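Local atomic coordinates of allantoicase (Saccharomyces cerevisiae, PDB entry 1O59), a protein that catalyses the hydrolysis of allantoate to (S)-ureidoglycolate and urea, a step of purine breakdown that lets yeast use purines as secondary nitrogen sources. Residues Ala211-Gly216 against Leu234-Gly239; Ile262-Glu267 against Ile350-Tyr355. All coordinates share one frame; numbering follows the deposited sequence.

Contact 1: residues Ala211-Gly216 against Leu234-Gly239; sequences AYVCNG and LLPGRG
V213 and L234 are tied by one main-chain hydrogen bond, from V213 N to L234 O at 3.1 Å, with an N-H...O angle of 159°. The L234 carbonyl is the hub, for two side chains gather round its oxygen: Y212 CD1 lies 3.3 Å from L234 O, and V213 CG1 also packs against it. V213 carries CG1 between its own N and carbonyl carbon (chi1 65°), which turns this methyl to the L234 oxygen, while its CB rests on L234 CB; a compact branched residue fits such close quarters. L234 sets out toward the other segment, and its CD2 comes within 3.2 Å of A211 O. A211 is small enough for this leucine branch to lie against its carbonyl oxygen.

Y212 starts out away from the partner segment, but CG is anti to its backbone N (chi1 -167°) and the far part of the ring comes up beside the chain at 235-236. It presents an edge there: L235 C and P236 CA lie near the ring plane, Y212 CE1 is 3.6 Å from P236 N, and Y212 OH ends 3.3 Å from P236 CB. The two side chains cross at about a right angle, the hydroxyl of Y212 resting against ring carbons of P236.

Two loops thus pack beside a galactose-binding-like fold: one, with a 3-10 turn at V213-C214, between strands 208-209 and 218-222, the other between strands 227-228 and 246-247. Strand 346-354 flanks both, V352 against A211 and R349 against L235, while K41 and L42 touch L235 and V213.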
loop_
_atom_site.group_PDB
_atom_site.type_symbol
_atom_site.label_atom_id
_atom_site.label_comp_id
_atom_site.label_asym_id
_atom_site.label_seq_id
_atom_site.Cartn_x
_atom_site.Cartn_y
_atom_site.Cartn_z
ATOM N N ALA A 211 10.323 10.621 1.228
ATOM C CA ALA A 211 8.964 10.256 1.618
ATOM C C ALA A 211 8.234 9.373 0.607
ATOM O O ALA A 211 7.068 9.015 0.809
ATOM C CB ALA A 211 8.177 11.514 1.862
ATOM N N TYR A 212 8.901 9.005 -0.476
ATOM C CA TYR A 212 8.269 8.175 -1.508
ATOM C C TYR A 212 8.166 6.706 -1.077
ATOM O O TYR A 212 9.099 6.141 -0.493
ATOM C CB TYR A 212 9.115 8.280 -2.778
ATOM C CG TYR A 212 8.554 7.766 -4.062
ATOM C CD1 TYR A 212 7.212 7.923 -4.392
ATOM C CD2 TYR A 212 9.405 7.186 -5.009
ATOM C CE1 TYR A 212 6.732 7.497 -5.641
ATOM C CE2 TYR A 212 8.944 6.755 -6.230
ATOM C CZ TYR A 212 7.608 6.922 -6.550
ATOM O OH TYR A 212 7.154 6.466 -7.765
ATOM N N VAL A 213 7.064 6.074 -1.437
ATOM C CA VAL A 213 6.819 4.728 -1.031
ATOM C C VAL A 213 7.873 3.757 -1.574
ATOM O O VAL A 213 8.275 2.807 -0.864
ATOM C CB VAL A 213 5.353 4.253 -1.378
ATOM C CG1 VAL A 213 5.083 4.185 -2.883
ATOM C CG2 VAL A 213 5.073 2.882 -0.717
ATOM N N CYS A 214 8.322 3.997 -2.806
ATOM C CA CYS A 214 9.326 3.149 -3.417
ATOM C C CYS A 214 10.707 3.339 -2.830
ATOM O O CYS A 214 11.619 2.596 -3.162
ATOM C CB CYS A 214 9.445 3.434 -4.900
ATOM S SG CYS A 214 7.904 3.257 -5.796
ATOM N N ASN A 215 10.864 4.346 -1.985
ATOM C CA ASN A 215 12.114 4.535 -1.294
ATOM C C ASN A 215 12.073 4.064 0.160
ATOM O O ASN A 215 12.960 4.360 0.924
ATOM C CB ASN A 215 12.541 6.014 -1.392
ATOM C CG ASN A 215 13.024 6.390 -2.777
ATOM O OD1 ASN A 215 13.533 5.545 -3.510
ATOM N ND2 ASN A 215 12.873 7.662 -3.135
ATOM N N GLY A 216 11.034 3.325 0.521
ATOM C CA GLY A 216 10.901 2.758 1.860
ATOM C C GLY A 216 10.145 3.628 2.843
ATOM O O GLY A 216 10.163 3.349 4.028
ATOM N N LEU A 234 2.115 9.021 -0.478
ATOM C CA LEU A 234 3.457 8.657 -0.823
ATOM C C LEU A 234 3.499 7.955 -2.178
ATOM O O LEU A 234 4.529 7.399 -2.577
ATOM C CB LEU A 234 3.997 7.741 0.287
ATOM C CG LEU A 234 3.645 8.126 1.728
ATOM C CD1 LEU A 234 4.124 7.104 2.718
ATOM C CD2 LEU A 234 4.223 9.495 2.129
ATOM N N LEU A 235 2.391 7.987 -2.906
ATOM C CA LEU A 235 2.288 7.203 -4.132
ATOM C C LEU A 235 2.929 7.886 -5.345
ATOM O O LEU A 235 3.123 9.079 -5.368
ATOM C CB LEU A 235 0.813 6.910 -4.446
ATOM C CG LEU A 235 0.085 6.030 -3.428
ATOM C CD1 LEU A 235 -1.355 5.879 -3.878
ATOM C CD2 LEU A 235 0.758 4.667 -3.297
ATOM N N PRO A 236 3.186 7.127 -6.386
ATOM C CA PRO A 236 3.625 7.733 -7.627
ATOM C C PRO A 236 2.500 8.570 -8.244
ATOM O O PRO A 236 1.301 8.276 -8.020
ATOM C CB PRO A 236 3.966 6.535 -8.551
ATOM C CG PRO A 236 3.838 5.286 -7.723
ATOM C CD PRO A 236 3.024 5.667 -6.492
ATOM N N GLY A 237 2.899 9.582 -9.024
ATOM C CA GLY A 237 1.973 10.386 -9.776
ATOM C C GLY A 237 1.192 11.358 -8.939
ATOM O O GLY A 237 1.319 11.431 -7.717
ATOM N N ARG A 238 0.374 12.130 -9.619
ATOM C CA ARG A 238 -0.536 13.043 -8.957
ATOM C C ARG A 238 -1.913 12.417 -8.807
ATOM O O ARG A 238 -2.796 13.043 -8.249
ATOM C CB ARG A 238 -0.650 14.327 -9.764
ATOM C CG ARG A 238 0.632 15.137 -9.800
ATOM C CD ARG A 238 0.427 16.516 -10.329
ATOM N NE ARG A 238 -0.276 17.354 -9.359
ATOM C CZ ARG A 238 -0.788 18.541 -9.658
ATOM N NH1 ARG A 238 -0.678 19.022 -10.880
ATOM N NH2 ARG A 238 -1.410 19.252 -8.730
ATOM N N GLY A 239 -2.093 11.195 -9.315
ATOM C CA GLY A 239 -3.353 10.478 -9.183
ATOM C C GLY A 239 -4.394 10.951 -10.179
ATOM O O GLY A 239 -4.096 11.784 -11.054
#

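Contact 2: residues Ile262-Glu267 against Ile350-Tyr355; sequences IQLGRE and IRVWGY
Y355 OXT, one oxygen of the C-terminal carboxylate, is gripped by two nitrogens of R266 in a salt bridge. A bend at chi3 (-57°) sets NE of the arginine, and R266 NE donates to Y355 OXT at 3.2 Å with an N-H...O angle of 148°; R266 NH2 adds a weak bond to Y355 OXT at 3.4 Å. The carboxylate oxygen meets the guanidinium at its edge, only 12° out of the plane. Arginine's length and charge suit a partner at the exposed chain end; the pairing should ease the negative charge of the terminus.

Farther in, the contact turns apolar. I262 and I350 each set out toward the opposite segment, and the side chains pass in opposite directions, with I262 CD1 meeting I350 CG2 at 3.9 Å. L264 CD2 lies 4.5 Å from V352 CB. Branched aliphatic residues suit this buried interval.

The end of strand 258-263 and the loop after it lie against strand 346-354 of another sheet, an antiparallel sheet-on-sheet packing consistent with a galactose-binding-like fold; R266 and Y355 meet beyond the strand ends. V337 of strand 336-342 packs on I262 and L264, L339 on I350, and R266 also touches I208 of strand 208-209.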
loop_
_atom_site.group_PDB
_atom_site.type_symbol
_atom_site.label_atom_id
_atom_site.label_comp_id
_atom_site.label_asym_id
_atom_site.label_seq_id
_atom_site.Cartn_x
_atom_site.Cartn_y
_atom_site.Cartn_z
ATOM N N ILE A 262 4.690 10.360 8.888
ATOM C CA ILE A 262 5.342 9.551 7.880
ATOM C C ILE A 262 6.759 9.193 8.288
ATOM O O ILE A 262 7.537 10.069 8.618
ATOM C CB ILE A 262 5.266 10.285 6.546
ATOM C CG1 ILE A 262 3.814 10.217 6.041
ATOM C CG2 ILE A 262 6.204 9.663 5.502
ATOM C CD1 ILE A 262 3.337 11.540 5.610
ATOM N N GLN A 263 7.067 7.893 8.319
ATOM C CA GLN A 263 8.440 7.468 8.442
ATOM C C GLN A 263 9.084 7.543 7.069
ATOM O O GLN A 263 8.598 6.939 6.115
ATOM C CB GLN A 263 8.544 6.046 8.971
ATOM C CG GLN A 263 9.978 5.628 9.250
ATOM C CD GLN A 263 10.097 4.479 10.215
ATOM O OE1 GLN A 263 9.365 4.392 11.166
ATOM N NE2 GLN A 263 11.037 3.620 9.980
ATOM N N LEU A 264 10.171 8.301 6.994
ATOM C CA LEU A 264 10.961 8.454 5.792
ATOM C C LEU A 264 11.709 7.169 5.492
ATOM O O LEU A 264 11.946 6.347 6.384
ATOM C CB LEU A 264 11.970 9.590 5.965
ATOM C CG LEU A 264 11.428 10.996 6.297
ATOM C CD1 LEU A 264 12.586 12.031 6.409
ATOM C CD2 LEU A 264 10.389 11.447 5.269
ATOM N N GLY A 265 12.089 7.002 4.226
ATOM C CA GLY A 265 12.761 5.791 3.774
ATOM C C GLY A 265 14.130 5.621 4.380
ATOM O O GLY A 265 14.668 4.520 4.395
ATOM N N ARG A 266 14.659 6.723 4.902
ATOM C CA ARG A 266 16.004 6.856 5.444
ATOM C C ARG A 266 15.953 8.012 6.452
ATOM O O ARG A 266 15.167 8.932 6.302
ATOM C CB ARG A 266 16.920 7.313 4.312
ATOM C CG ARG A 266 18.157 6.584 4.142
ATOM C CD ARG A 266 19.378 7.455 3.852
ATOM N NE ARG A 266 19.403 8.379 2.692
ATOM C CZ ARG A 266 19.534 8.035 1.398
ATOM N NH1 ARG A 266 19.501 6.765 0.993
ATOM N NH2 ARG A 266 19.650 8.997 0.492
ATOM N N GLU A 267 16.829 8.023 7.436
ATOM C CA GLU A 267 17.075 9.258 8.204
ATOM C C GLU A 267 17.762 10.296 7.287
ATOM O O GLU A 267 18.777 10.012 6.654
ATOM C CB GLU A 267 17.934 8.950 9.440
ATOM C CG GLU A 267 18.378 10.169 10.247
ATOM C CD GLU A 267 19.449 9.830 11.257
ATOM O OE1 GLU A 267 19.222 8.829 11.972
ATOM O OE2 GLU A 267 20.504 10.536 11.320
ATOM N N ILE A 350 2.581 14.139 -0.441
ATOM C CA ILE A 350 3.710 14.873 0.131
ATOM C C ILE A 350 5.061 14.285 -0.314
ATOM O O ILE A 350 5.268 13.063 -0.396
ATOM C CB ILE A 350 3.602 15.028 1.683
ATOM C CG1 ILE A 350 4.721 15.969 2.180
ATOM C CG2 ILE A 350 3.671 13.677 2.416
ATOM C CD1 ILE A 350 4.562 16.388 3.619
ATOM N N ARG A 351 5.953 15.199 -0.664
ATOM C CA ARG A 351 7.246 14.850 -1.210
ATOM C C ARG A 351 8.224 15.552 -0.347
ATOM O O ARG A 351 8.028 16.721 -0.057
ATOM C CB ARG A 351 7.437 15.337 -2.659
ATOM C CG ARG A 351 6.277 15.097 -3.572
ATOM C CD ARG A 351 5.872 13.663 -3.636
ATOM N NE ARG A 351 5.060 13.374 -4.790
ATOM C CZ ARG A 351 4.535 12.193 -5.064
ATOM N NH1 ARG A 351 4.728 11.162 -4.242
ATOM N NH2 ARG A 351 3.811 12.046 -6.177
ATOM N N VAL A 352 9.263 14.840 0.055
ATOM C CA VAL A 352 10.330 15.385 0.874
ATOM C C VAL A 352 11.634 15.070 0.173
ATOM O O VAL A 352 12.218 13.988 0.345
ATOM C CB VAL A 352 10.313 14.778 2.290
ATOM C CG1 VAL A 352 11.377 15.392 3.143
ATOM C CG2 VAL A 352 8.928 14.973 2.932
ATOM N N TRP A 353 12.078 16.021 -0.636
ATOM C CA TRP A 353 13.319 15.864 -1.377
ATOM C C TRP A 353 14.560 16.267 -0.568
ATOM O O TRP A 353 14.629 17.343 0.004
ATOM C CB TRP A 353 13.264 16.665 -2.654
ATOM C CG TRP A 353 12.360 16.082 -3.692
ATOM C CD1 TRP A 353 11.073 16.408 -3.922
ATOM C CD2 TRP A 353 12.713 15.106 -4.681
ATOM N NE1 TRP A 353 10.581 15.682 -4.980
ATOM C CE2 TRP A 353 11.581 14.889 -5.476
ATOM C CE3 TRP A 353 13.873 14.400 -4.973
ATOM C CZ2 TRP A 353 11.570 13.985 -6.523
ATOM C CZ3 TRP A 353 13.861 13.499 -6.012
ATOM C CH2 TRP A 353 12.721 13.308 -6.780
ATOM N N GLY A 354 15.537 15.370 -0.555
ATOM C CA GLY A 354 16.750 15.533 0.210
ATOM C C GLY A 354 17.575 14.272 0.107
ATOM O O GLY A 354 17.395 13.474 -0.803
ATOM N N TYR A 355 18.454 14.067 1.062
ATOM C CA TYR A 355 19.285 12.868 1.064
ATOM C C TYR A 355 19.610 12.522 2.510
ATOM O O TYR A 355 19.270 13.276 3.424
ATOM C CB TYR A 355 20.564 13.085 0.227
ATOM C CG TYR A 355 21.639 13.889 0.922
ATOM C CD1 TYR A 355 21.881 15.235 0.618
ATOM C CD2 TYR A 355 22.436 13.288 1.889
ATOM C CE1 TYR A 355 22.917 15.964 1.298
ATOM C CE2 TYR A 355 23.452 13.980 2.560
ATOM C CZ TYR A 355 23.697 15.308 2.285
ATOM O OH TYR A 355 24.733 15.873 3.021
ATOM O OXT TYR A 355 20.232 11.500 2.762
#

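In the fold
Contacts 1 and 2 lie in series along the chain, with centres about 10 Å apart, and strand 346-354, which supplies one side of contact 2, flanks contact 1. R351 bridges them: R351 NH1 reaches L235 O at 2.9 Å, a probable hydrogen bond. Apolar atoms continue the link, A211 CB packing on V352 CG2 at 3.7 Å and L234 CD2 on I262 CG2 at 3.9 Å, consistent with the loop pair continuing the apolar interior of contact 2. The centre of contact 1 lies about 10 Å from the centre of the chain, that of contact 2 about 17 Å. Contact 1 touches K41 and L42 of the first half of the protein, while contact 2 runs out to the C-terminus.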